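Local atomic coordinates of Fe-regulated protein B (Neisseria meningitidis, PDB entry 4AIP), a protein that transports iron across the outer membrane as a TonB-dependent receptor, probably taking up iron-siderophore complexes. Residues V687-N693 against N705-V711; N710-Y716 against P728-R732. All blocks are in the same frame, centred on the assembly; numbering follows the deposited sequence.

Interaction 1: V687-N693 against N705-V711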
ATOM      1  N   VAL B 687      10.376 -30.979  19.164  1.00 17.40           N
ATOM      2  CA  VAL B 687       9.281 -30.506  18.313  1.00 16.19           C
ATOM      3  C   VAL B 687       8.971 -31.616  17.264  1.00 14.32           C
ATOM      4  O   VAL B 687       9.880 -32.179  16.630  1.00 11.63           O
ATOM      5  CB  VAL B 687       9.689 -29.193  17.587  1.00 17.68           C
ATOM      6  CG1 VAL B 687       8.465 -28.519  16.984  1.00 21.64           C
ATOM      7  CG2 VAL B 687      10.346 -28.199  18.538  1.00 21.10           C
ATOM      8  N   ASN B 688       7.690 -31.912  17.079  1.00 13.35           N
ATOM      9  CA  ASN B 688       7.268 -32.886  16.083  1.00 12.28           C
ATOM     10  C   ASN B 688       6.277 -32.292  15.089  1.00 12.40           C
ATOM     11  O   ASN B 688       5.329 -31.596  15.466  1.00  9.80           O
ATOM     12  CB  ASN B 688       6.614 -34.094  16.746  1.00 11.05           C
ATOM     13  CG  ASN B 688       7.537 -34.795  17.729  1.00 13.11           C
ATOM     14  OD1 ASN B 688       7.685 -34.352  18.848  1.00 18.19           O
ATOM     15  ND2 ASN B 688       8.144 -35.893  17.313  1.00  7.06           N
ATOM     16  N   ASP B 689       6.466 -32.667  13.833  1.00 13.03           N
ATOM     17  CA  ASP B 689       5.628 -32.231  12.737  1.00 14.58           C
ATOM     18  C   ASP B 689       5.206 -33.420  11.905  1.00 14.27           C
ATOM     19  O   ASP B 689       5.991 -34.345  11.707  1.00 17.26           O
ATOM     20  CB  ASP B 689       6.418 -31.278  11.803  1.00 15.62           C
ATOM     21  CG  ASP B 689       7.036 -30.051  12.527  1.00 17.58           C
ATOM     22  OD1 ASP B 689       6.433 -29.489  13.435  1.00 24.76           O
ATOM     23  OD2 ASP B 689       8.103 -29.562  12.116  1.00 24.38           O
ATOM     24  N   VAL B 690       3.997 -33.379  11.382  1.00 13.55           N
ATOM     25  CA  VAL B 690       3.586 -34.271  10.323  1.00 13.65           C
ATOM     26  C   VAL B 690       3.182 -33.361   9.150  1.00 14.04           C
ATOM     27  O   VAL B 690       2.703 -32.222   9.371  1.00 12.83           O
ATOM     28  CB  VAL B 690       2.345 -35.211  10.745  1.00 15.50           C
ATOM     29  CG1 VAL B 690       2.692 -36.183  11.962  1.00 12.43           C
ATOM     30  CG2 VAL B 690       1.138 -34.385  11.093  1.00 12.45           C
ATOM     31  N   PHE B 691       3.355 -33.849   7.917  1.00 13.81           N
ATOM     32  CA  PHE B 691       3.053 -33.022   6.725  1.00 15.32           C
ATOM     33  C   PHE B 691       2.579 -33.938   5.670  1.00 16.51           C
ATOM     34  O   PHE B 691       2.817 -35.172   5.758  1.00 17.63           O
ATOM     35  CB  PHE B 691       4.297 -32.286   6.173  1.00 14.80           C
ATOM     36  CG  PHE B 691       5.476 -33.230   5.840  1.00 16.48           C
ATOM     37  CD1 PHE B 691       5.586 -33.845   4.582  1.00 14.46           C
ATOM     38  CD2 PHE B 691       6.436 -33.525   6.829  1.00 15.16           C
ATOM     39  CE1 PHE B 691       6.670 -34.745   4.315  1.00 17.37           C
ATOM     40  CE2 PHE B 691       7.519 -34.412   6.589  1.00 19.49           C
ATOM     41  CZ  PHE B 691       7.657 -35.014   5.346  1.00 20.91           C
ATOM     42  N   ALA B 692       1.989 -33.329   4.636  1.00 15.10           N
ATOM     43  CA  ALA B 692       1.579 -34.024   3.467  1.00 14.19           C
ATOM     44  C   ALA B 692       1.782 -33.089   2.254  1.00 15.95           C
ATOM     45  O   ALA B 692       1.495 -31.889   2.328  1.00 15.77           O
ATOM     46  CB  ALA B 692       0.138 -34.414   3.628  1.00 15.14           C
ATOM     47  N   ASN B 693       2.262 -33.651   1.142  1.00 15.71           N
ATOM     48  CA  ASN B 693       2.282 -32.963  -0.140  1.00 16.07           C
ATOM     49  C   ASN B 693       1.453 -33.752  -1.177  1.00 17.50           C
ATOM     50  O   ASN B 693       1.765 -34.912  -1.519  1.00 17.20           O
ATOM     51  CB  ASN B 693       3.729 -32.792  -0.614  1.00 15.34           C
ATOM     52  CG  ASN B 693       3.844 -32.409  -2.087  1.00 15.30           C
ATOM     53  OD1 ASN B 693       4.237 -33.213  -2.909  1.00 12.21           O
ATOM     54  ND2 ASN B 693       3.516 -31.168  -2.415  1.00 13.29           N
ATOM     55  N   ASN B 705      -0.396 -28.553  -0.026  1.00 15.77           N
ATOM     56  CA  ASN B 705       0.418 -29.000   1.081  1.00 13.18           C
ATOM     57  C   ASN B 705      -0.278 -28.761   2.368  1.00 13.84           C
ATOM     58  O   ASN B 705      -0.817 -27.650   2.602  1.00  9.68           O
ATOM     59  CB  ASN B 705       1.741 -28.218   1.137  1.00 14.85           C
ATOM     60  CG  ASN B 705       2.512 -28.263  -0.171  1.00 16.19           C
ATOM     61  OD1 ASN B 705       2.634 -29.307  -0.821  1.00 19.44           O
ATOM     62  ND2 ASN B 705       3.080 -27.143  -0.530  1.00 19.17           N
ATOM     63  N   LEU B 706      -0.194 -29.777   3.254  1.00 13.55           N
ATOM     64  CA  LEU B 706      -0.806 -29.672   4.543  1.00 13.99           C
ATOM     65  C   LEU B 706       0.169 -30.098   5.575  1.00 14.18           C
ATOM     66  O   LEU B 706       0.799 -31.101   5.433  1.00 15.19           O
ATOM     67  CB  LEU B 706      -2.061 -30.562   4.622  1.00 13.88           C
ATOM     68  CG  LEU B 706      -2.675 -30.675   6.022  1.00 15.49           C
ATOM     69  CD1 LEU B 706      -3.378 -29.351   6.435  1.00 13.29           C
ATOM     70  CD2 LEU B 706      -3.621 -31.901   6.129  1.00 15.91           C
ATOM     71  N   SER B 707       0.246 -29.348   6.655  1.00 14.27           N
ATOM     72  CA  SER B 707       1.178 -29.655   7.703  1.00 14.38           C
ATOM     73  C   SER B 707       0.543 -29.319   9.029  1.00 16.27           C
ATOM     74  O   SER B 707      -0.303 -28.382   9.133  1.00 17.03           O
ATOM     75  CB  SER B 707       2.447 -28.848   7.562  1.00 12.37           C
ATOM     76  OG  SER B 707       2.303 -27.628   8.295  1.00 13.64           O
ATOM     77  N   VAL B 708       0.936 -30.104  10.026  1.00 15.11           N
ATOM     78  CA  VAL B 708       0.681 -29.730  11.387  1.00 17.53           C
ATOM     79  C   VAL B 708       2.013 -29.816  12.160  1.00 19.03           C
ATOM     80  O   VAL B 708       2.568 -30.940  12.379  1.00 18.00           O
ATOM     81  CB  VAL B 708      -0.299 -30.633  12.067  1.00 17.95           C
ATOM     82  CG1 VAL B 708      -0.684 -29.979  13.390  1.00 18.01           C
ATOM     83  CG2 VAL B 708      -1.521 -30.956  11.155  1.00 18.90           C
ATOM     84  N   ASN B 709       2.465 -28.623  12.573  1.00 18.68           N
ATOM     85  CA  ASN B 709       3.785 -28.378  13.085  1.00 17.54           C
ATOM     86  C   ASN B 709       3.605 -28.150  14.531  1.00 15.84           C
ATOM     87  O   ASN B 709       2.633 -27.509  14.965  1.00 14.10           O
ATOM     88  CB  ASN B 709       4.389 -27.098  12.471  1.00 19.02           C
ATOM     89  CG  ASN B 709       4.750 -27.245  10.974  1.00 22.26           C
ATOM     90  OD1 ASN B 709       4.806 -28.329  10.392  1.00 23.40           O
ATOM     91  ND2 ASN B 709       4.994 -26.123  10.361  1.00 33.77           N
ATOM     92  N   ASN B 710       4.583 -28.662  15.270  1.00 13.53           N
ATOM     93  CA  ASN B 710       4.565 -28.751  16.695  1.00 12.22           C
ATOM     94  C   ASN B 710       3.293 -29.492  17.124  1.00 12.53           C
ATOM     95  O   ASN B 710       2.532 -29.022  17.964  1.00 12.68           O
ATOM     96  CB  ASN B 710       4.771 -27.387  17.370  1.00 11.24           C
ATOM     97  CG  ASN B 710       5.030 -27.519  18.867  1.00 17.17           C
ATOM     98  OD1 ASN B 710       5.023 -28.646  19.430  1.00 20.60           O
ATOM     99  ND2 ASN B 710       5.259 -26.386  19.529  1.00 14.32           N
ATOM    100  N   VAL B 711       3.093 -30.689  16.576  1.00 13.01           N
ATOM    101  CA  VAL B 711       1.927 -31.502  16.950  1.00 15.28           C
ATOM    102  C   VAL B 711       1.496 -31.440  18.424  1.00 13.95           C
ATOM    103  O   VAL B 711       0.303 -31.324  18.670  1.00 13.35           O
ATOM    104  CB  VAL B 711       2.071 -32.985  16.597  1.00 15.64           C
ATOM    105  CG1 VAL B 711       0.672 -33.644  16.647  1.00 20.22           C
ATOM    106  CG2 VAL B 711       2.668 -33.147  15.248  1.00 17.16           C
TER
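Val-690 and Val-708 face each other as an antiparallel hydrogen-bonded pair, each giving its N-H to the other's carbonyl (Val-708 N to Val-690 O, 2.8 Å). Ala-692 and Leu-706 repeat the exchange two residues on, with Ala-692 N to Leu-706 O at 2.6 Å. Between these pairs the chains close up at Phe-691 and Ser-707, where weak CA-H...O contacts such as Phe-691 CA to Leu-706 O (3.2 Å) fill in. Where strand 702-709 ends, Val-711 N still reaches Asn-688 O at 2.7 Å.

Among polar side chains, Asn-693 and Asn-705 run alongside each other in the same direction, their amide planes 38° apart. Asn-693 ND2 gives Asn-705 OD1 an almost straight bond of 2.6 Å, with the acceptor in the donor's amide plane; OD1 of Asn-693 accepts a bond from Arg-643, and Asp-78 O receives Asn-705 ND2, so both buried amides are tied at each end. OD2 of Asp-689 forms a salt bridge with Lys-90; its OD1 appears to accept Asn-710 N, but that atom sits too near its neighbour in the model for the bond to be sure.

Apolar contact is thin: Val-690 CG2 rests on Val-708 CB at 4.1 Å. Val-690, Ala-692, Leu-706 and Val-708 lie on one face of the hairpin; Phe-691, Asn-693, Asn-705 and Ser-707 lie on the other. The whole is an antiparallel beta hairpin in the wall of a TonB-dependent receptor barrel.

Interaction 2: N710-Y716 against P728-R732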
ATOM      1  N   ASN B 710       4.583 -28.662  15.270  1.00 13.53           N
ATOM      2  CA  ASN B 710       4.565 -28.751  16.695  1.00 12.22           C
ATOM      3  C   ASN B 710       3.293 -29.492  17.124  1.00 12.53           C
ATOM      4  O   ASN B 710       2.532 -29.022  17.964  1.00 12.68           O
ATOM      5  CB  ASN B 710       4.771 -27.387  17.370  1.00 11.24           C
ATOM      6  CG  ASN B 710       5.030 -27.519  18.867  1.00 17.17           C
ATOM      7  OD1 ASN B 710       5.023 -28.646  19.430  1.00 20.60           O
ATOM      8  ND2 ASN B 710       5.259 -26.386  19.529  1.00 14.32           N
ATOM      9  N   VAL B 711       3.093 -30.689  16.576  1.00 13.01           N
ATOM     10  CA  VAL B 711       1.927 -31.502  16.950  1.00 15.28           C
ATOM     11  C   VAL B 711       1.496 -31.440  18.424  1.00 13.95           C
ATOM     12  O   VAL B 711       0.303 -31.324  18.670  1.00 13.35           O
ATOM     13  CB  VAL B 711       2.071 -32.985  16.597  1.00 15.64           C
ATOM     14  CG1 VAL B 711       0.672 -33.644  16.647  1.00 20.22           C
ATOM     15  CG2 VAL B 711       2.668 -33.147  15.248  1.00 17.16           C
ATOM     16  N   PHE B 712       2.450 -31.524  19.365  1.00 13.28           N
ATOM     17  CA  PHE B 712       2.119 -31.654  20.769  1.00 14.33           C
ATOM     18  C   PHE B 712       1.995 -30.333  21.448  1.00 14.56           C
ATOM     19  O   PHE B 712       1.816 -30.268  22.647  1.00 13.88           O
ATOM     20  CB  PHE B 712       3.081 -32.609  21.492  1.00 15.05           C
ATOM     21  CG  PHE B 712       3.131 -33.927  20.853  1.00 14.46           C
ATOM     22  CD1 PHE B 712       2.007 -34.782  20.903  1.00 15.92           C
ATOM     23  CD2 PHE B 712       4.269 -34.305  20.135  1.00 14.32           C
ATOM     24  CE1 PHE B 712       2.042 -36.039  20.263  1.00 21.88           C
ATOM     25  CE2 PHE B 712       4.338 -35.551  19.477  1.00 16.86           C
ATOM     26  CZ  PHE B 712       3.239 -36.429  19.527  1.00 22.60           C
ATOM     27  N   ASN B 713       2.062 -29.263  20.657  1.00 16.52           N
ATOM     28  CA  ASN B 713       1.951 -27.911  21.199  1.00 15.96           C
ATOM     29  C   ASN B 713       2.954 -27.678  22.302  1.00 15.82           C
ATOM     30  O   ASN B 713       2.621 -27.107  23.319  1.00 16.48           O
ATOM     31  CB  ASN B 713       0.540 -27.650  21.720  1.00 14.27           C
ATOM     32  CG  ASN B 713       0.221 -26.176  21.783  1.00 15.77           C
ATOM     33  OD1 ASN B 713       0.741 -25.350  20.992  1.00 14.43           O
ATOM     34  ND2 ASN B 713      -0.651 -25.825  22.718  1.00 11.11           N
ATOM     35  N   LYS B 714       4.180 -28.140  22.086  1.00 16.36           N
ATOM     36  CA  LYS B 714       5.263 -27.936  23.029  1.00 17.91           C
ATOM     37  C   LYS B 714       5.533 -26.462  23.417  1.00 17.12           C
ATOM     38  O   LYS B 714       5.764 -25.652  22.545  1.00 18.33           O
ATOM     39  CB  LYS B 714       6.553 -28.540  22.461  1.00 17.11           C
ATOM     40  CG  LYS B 714       7.272 -29.404  23.483  1.00 22.03           C
ATOM     41  CD  LYS B 714       7.666 -28.718  24.744  1.00 28.56           C
ATOM     42  CE  LYS B 714       8.202 -29.744  25.746  1.00 31.56           C
ATOM     43  NZ  LYS B 714       8.971 -30.761  24.927  1.00 38.51           N
ATOM     44  N   PHE B 715       5.561 -26.160  24.715  1.00 15.51           N
ATOM     45  CA  PHE B 715       6.048 -24.896  25.251  1.00 14.85           C
ATOM     46  C   PHE B 715       7.560 -24.958  25.465  1.00 15.67           C
ATOM     47  O   PHE B 715       8.041 -25.715  26.319  1.00 17.14           O
ATOM     48  CB  PHE B 715       5.337 -24.564  26.581  1.00 13.91           C
ATOM     49  CG  PHE B 715       5.793 -23.253  27.226  1.00 17.59           C
ATOM     50  CD1 PHE B 715       6.327 -22.206  26.451  1.00 16.87           C
ATOM     51  CD2 PHE B 715       5.633 -23.033  28.609  1.00 18.17           C
ATOM     52  CE1 PHE B 715       6.730 -20.999  27.037  1.00 16.84           C
ATOM     53  CE2 PHE B 715       6.081 -21.828  29.205  1.00 16.04           C
ATOM     54  CZ  PHE B 715       6.605 -20.817  28.408  1.00 19.10           C
ATOM     55  N   TYR B 716       8.324 -24.149  24.733  1.00 16.05           N
ATOM     56  CA  TYR B 716       9.768 -24.198  24.857  1.00 15.87           C
ATOM     57  C   TYR B 716      10.377 -22.949  24.359  1.00 17.30           C
ATOM     58  O   TYR B 716       9.723 -22.243  23.548  1.00 17.31           O
ATOM     59  CB  TYR B 716      10.353 -25.381  24.068  1.00 15.55           C
ATOM     60  CG  TYR B 716      10.266 -25.197  22.569  1.00 15.85           C
ATOM     61  CD1 TYR B 716       9.078 -25.499  21.874  1.00 10.72           C
ATOM     62  CD2 TYR B 716      11.374 -24.649  21.823  1.00 12.63           C
ATOM     63  CE1 TYR B 716       9.016 -25.331  20.448  1.00 14.60           C
ATOM     64  CE2 TYR B 716      11.294 -24.436  20.409  1.00  8.61           C
ATOM     65  CZ  TYR B 716      10.140 -24.793  19.735  1.00 11.74           C
ATOM     66  OH  TYR B 716      10.043 -24.593  18.368  1.00 15.32           O
ATOM     67  N   PRO B 728       9.433 -17.738  23.110  1.00 20.20           N
ATOM     68  CA  PRO B 728       9.268 -19.183  22.963  1.00 20.15           C
ATOM     69  C   PRO B 728       9.100 -19.598  21.519  1.00 20.38           C
ATOM     70  O   PRO B 728       8.854 -18.774  20.654  1.00 20.55           O
ATOM     71  CB  PRO B 728       7.986 -19.489  23.775  1.00 20.17           C
ATOM     72  CG  PRO B 728       7.247 -18.223  23.856  1.00 19.93           C
ATOM     73  CD  PRO B 728       8.214 -17.067  23.604  1.00 18.96           C
ATOM     74  N   GLY B 729       9.244 -20.896  21.265  1.00 20.48           N
ATOM     75  CA  GLY B 729       8.907 -21.482  19.948  1.00 17.47           C
ATOM     76  C   GLY B 729       7.420 -21.349  19.637  1.00 18.05           C
ATOM     77  O   GLY B 729       6.579 -21.128  20.541  1.00 17.30           O
ATOM     78  N   VAL B 730       7.076 -21.487  18.360  1.00 16.89           N
ATOM     79  CA  VAL B 730       5.711 -21.319  18.010  1.00 15.74           C
ATOM     80  C   VAL B 730       5.030 -22.524  18.554  1.00 17.41           C
ATOM     81  O   VAL B 730       5.528 -23.657  18.448  1.00 19.48           O
ATOM     82  CB  VAL B 730       5.464 -21.135  16.472  1.00 17.97           C
ATOM     83  CG1 VAL B 730       3.952 -20.978  16.168  1.00 11.13           C
ATOM     84  CG2 VAL B 730       6.255 -19.863  15.888  1.00 12.16           C
ATOM     85  N   GLY B 731       3.895 -22.307  19.198  1.00 16.70           N
ATOM     86  CA  GLY B 731       3.098 -23.434  19.552  1.00 14.48           C
ATOM     87  C   GLY B 731       2.606 -24.109  18.306  1.00 16.20           C
ATOM     88  O   GLY B 731       3.038 -23.829  17.196  1.00 17.82           O
ATOM     89  N   ARG B 732       1.702 -25.039  18.486  1.00 17.19           N
ATOM     90  CA  ARG B 732       1.153 -25.788  17.370  1.00 19.81           C
ATOM     91  C   ARG B 732       0.450 -24.904  16.320  1.00 18.68           C
ATOM     92  O   ARG B 732      -0.087 -23.878  16.668  1.00 18.11           O
ATOM     93  CB  ARG B 732       0.170 -26.729  17.996  1.00 20.63           C
ATOM     94  CG  ARG B 732      -0.675 -27.499  17.120  1.00 20.98           C
ATOM     95  CD  ARG B 732      -1.800 -27.942  18.078  1.00 31.62           C
ATOM     96  NE  ARG B 732      -2.127 -29.355  17.903  1.00 39.37           N
ATOM     97  CZ  ARG B 732      -2.671 -29.855  16.785  1.00 42.62           C
ATOM     98  NH1 ARG B 732      -2.946 -29.048  15.762  1.00 42.56           N
ATOM     99  NH2 ARG B 732      -2.950 -31.150  16.678  1.00 41.25           N
TER
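Tyr-716 turns one face of its ring to the backbone of Gly-729, whose CA stands 3.9 Å from the ring centroid, offset toward the rim, in a CH-pi contact. The carbonyl carbon of Lys-714 lies at the ring's edge, and Phe-685 stacks with the same ring from outside the two segments. CG of Tyr-716 sits between its own backbone N and carbonyl carbon (chi1 70°), which folds the ring over the glycine. The ring of Phe-715 instead offers an edge: its CE1 meets Pro-728 CB at 3.8 Å, near the ring plane. The guanidinium of Arg-732 approaches Val-711 O obliquely, with NE 3.2 Å from that oxygen.

Two in-plane bonds from ND2 fix the rotation of the Asn-710 amide. One N-H goes to Val-730 O (2.9 Å) and the other to Lys-714 O (3.1 Å), each meeting a carbonyl lone pair. OD1 accepts Lys-714 N, which comes in tilted out of the plane, so the side chain braces its own segment through Lys-714 and holds 728-732 through Val-730 O.

Asn-713 OD1 takes Arg-732 N at 2.7 Å, the N-H...O angle being 172°, and its amide plane is turned 65° from the guanidinium. At the other end Gly-729 N donates to Tyr-716 O over 2.7 Å. Beside the Asn-713 bond, Arg-732 CB packs against Asn-710 O (3.3 Å); the same carbonyl accepts Asn-713 N and closes a type I beta turn from Asn-710 to Asn-713. Residues 728-732 belong to the predicted TonB C-terminal box, and the two segments form the two ends of the loop joining the last two strands of the TonB-dependent receptor barrel.

How the interactions relate
Interactions 1 and 2 follow each other along the chain, their centres 12 Å apart on the same side of the chain's centre. Asn-710 and Val-711 belong to both: the hairpin of strands 681-694 and 702-709 runs straight into the loop that interaction 2 folds back toward strand 733-741. Side chains also bridge them, Val-687 CG2 packing on Tyr-716 CZ and Val-708 CG1 on Arg-732 NH1. Strand 702-709 pairs with 681-694 on one side and with 733-741 on the other, and 733-741 pairs with 185-194 to close the barrel. Together the contacts join barrel wall and connecting loop beside that closure.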